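Local coordinates for tungsten formylmethanofuran dehydrogenase subunit E (PDB 3D00), which binds zinc through a C-terminal treble-clef finger and belongs to the FmdE family implicated in microbial methanogenesis, at the interface of chains A and B. Numbering follows the deposited sequence. Chains: chain A/B, Tungsten formylmethanofuran dehydrogenase subunit E.

The interface of chains A and B. Residues chain A 80, 82, 150-151, 154; chain B 187-190.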
loop_
_atom_site.group_PDB
_atom_site.type_symbol
_atom_site.label_atom_id
_atom_site.label_comp_id
_atom_site.label_asym_id
_atom_site.label_seq_id
_atom_site.Cartn_x
_atom_site.Cartn_y
_atom_site.Cartn_z
ATOM N N LEU A 80 -4.550 -3.595 8.096
ATOM C CA LEU A 80 -5.818 -4.138 8.570
ATOM C C LEU A 80 -6.739 -2.948 8.612
ATOM O O LEU A 80 -6.567 -2.057 9.421
ATOM C CB LEU A 80 -5.641 -4.745 9.950
ATOM C CG LEU A 80 -4.577 -5.848 9.993
ATOM C CD1 LEU A 80 -4.324 -6.206 11.436
ATOM C CD2 LEU A 80 -5.010 -7.108 9.221
HETATM N N MSE A 82 -9.199 -1.375 10.023
HETATM C CA MSE A 82 -10.086 -1.382 11.186
HETATM C C MSE A 82 -10.474 0.016 11.653
HETATM O O MSE A 82 -11.143 0.157 12.643
HETATM C CB MSE A 82 -9.443 -2.173 12.307
HETATM C CG MSE A 82 -9.225 -3.587 11.918
HETATM SE SE MSE A 82 -8.478 -4.659 13.296
HETATM C CE MSE A 82 -6.851 -3.705 13.502
ATOM N N LEU A 150 2.346 -10.290 18.213
ATOM C CA LEU A 150 1.410 -10.646 17.169
ATOM C C LEU A 150 0.845 -12.061 17.393
ATOM O O LEU A 150 1.501 -12.932 17.967
ATOM C CB LEU A 150 2.050 -10.492 15.774
ATOM C CG LEU A 150 2.093 -9.055 15.244
ATOM C CD1 LEU A 150 0.707 -8.570 14.795
ATOM C CD2 LEU A 150 2.689 -8.033 16.264
ATOM N N LYS A 151 -0.401 -12.236 16.958
ATOM C CA LYS A 151 -1.064 -13.544 16.910
ATOM C C LYS A 151 -0.320 -14.454 15.926
ATOM O O LYS A 151 0.150 -13.978 14.909
ATOM C CB LYS A 151 -2.546 -13.387 16.491
ATOM C CG LYS A 151 -3.510 -13.020 17.657
ATOM C CD LYS A 151 -4.933 -12.692 17.183
ATOM C CE LYS A 151 -5.798 -12.134 18.339
ATOM N N PHE A 154 -0.260 -14.175 11.901
ATOM C CA PHE A 154 0.484 -13.111 11.243
ATOM C C PHE A 154 1.936 -13.446 10.965
ATOM O O PHE A 154 2.644 -12.633 10.377
ATOM C CB PHE A 154 0.377 -11.808 12.052
ATOM C CG PHE A 154 -0.924 -11.132 11.845
ATOM C CD1 PHE A 154 -2.059 -11.578 12.514
ATOM C CD2 PHE A 154 -1.058 -10.145 10.896
ATOM C CE1 PHE A 154 -3.314 -10.995 12.283
ATOM C CE2 PHE A 154 -2.290 -9.579 10.670
ATOM C CZ PHE A 154 -3.434 -10.026 11.367
ATOM N N GLY B 187 -10.847 -8.415 15.243
ATOM C CA GLY B 187 -9.848 -8.158 14.235
ATOM C C GLY B 187 -8.444 -7.928 14.783
ATOM O O GLY B 187 -7.503 -7.869 14.003
ATOM N N SER B 188 -8.301 -7.750 16.101
ATOM C CA SER B 188 -7.006 -7.548 16.704
ATOM C C SER B 188 -6.000 -8.579 16.220
ATOM O O SER B 188 -6.227 -9.775 16.337
ATOM C CB SER B 188 -7.055 -7.612 18.230
ATOM O OG SER B 188 -5.765 -7.324 18.747
ATOM N N PRO B 189 -4.871 -8.117 15.673
ATOM C CA PRO B 189 -3.767 -8.998 15.384
ATOM C C PRO B 189 -2.883 -9.372 16.588
ATOM O O PRO B 189 -1.945 -10.138 16.407
ATOM C CB PRO B 189 -2.964 -8.174 14.385
ATOM C CG PRO B 189 -3.186 -6.811 14.794
ATOM C CD PRO B 189 -4.586 -6.735 15.244
ATOM N N TYR B 190 -3.158 -8.846 17.781
ATOM C CA TYR B 190 -2.217 -8.945 18.890
ATOM C C TYR B 190 -2.758 -9.921 19.885
ATOM O O TYR B 190 -3.971 -10.112 19.976
ATOM C CB TYR B 190 -2.015 -7.603 19.570
ATOM C CG TYR B 190 -1.782 -6.472 18.595
ATOM C CD1 TYR B 190 -0.659 -6.457 17.804
ATOM C CD2 TYR B 190 -2.693 -5.447 18.457
ATOM C CE1 TYR B 190 -0.439 -5.416 16.847
ATOM C CE2 TYR B 190 -2.479 -4.399 17.514
ATOM C CZ TYR B 190 -1.340 -4.406 16.717
ATOM O OH TYR B 190 -1.075 -3.403 15.758
#
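B:Pro189 packs onto the ring of A:Phe154, its CB lying over one face toward the rim, 3.8 Å from the ring centroid, a CH-pi contact. On the same proline, CG meets A:Leu80 CD1 at 3.6 Å; the other methyl of that leucine, CD2, sits in plane at the edge of A:Phe154 and so borders the ring within chain A. A:Leu150 CD1 adds a third apolar wall, 3.7 Å from B:Pro189 CB. Away from A:Phe154, the B:Tyr190 ring receives B:Pro189 CG 3.5 Å above its plane, over its centre, which places the pyrrolidine between two aromatic rings, one from each chain. With alanine in place of A:Phe154, B:Pro189 CB would probably lose its aromatic cover and A:Leu80 CD2 its neighbour at the ring edge. Farther out, A:Met82, a selenomethionine, has an extended chi2 (-178°) that carries SE to 3.4 Å from the backbone O of B:Gly187, while the bend at chi3 turns CE toward B:Pro189 CD. Residues 187-190 of chain B follow the zinc-binding cysteines, and two-fold symmetry gives a twin patch, so each copy's C-terminal tail docks on the other, plausibly stabilising a dimer. At the rim, A:Leu150 and B:Tyr190 form an antiparallel beta bridge. The extended A:Lys151 chain, incomplete beyond CE, runs past the carbonyls of B:Ser188 and B:Tyr190. Its backbone N donates to B:Pro189 O at 2.7 Å, nearly straight (169° at H) and tilted 18° from the carbonyl plane.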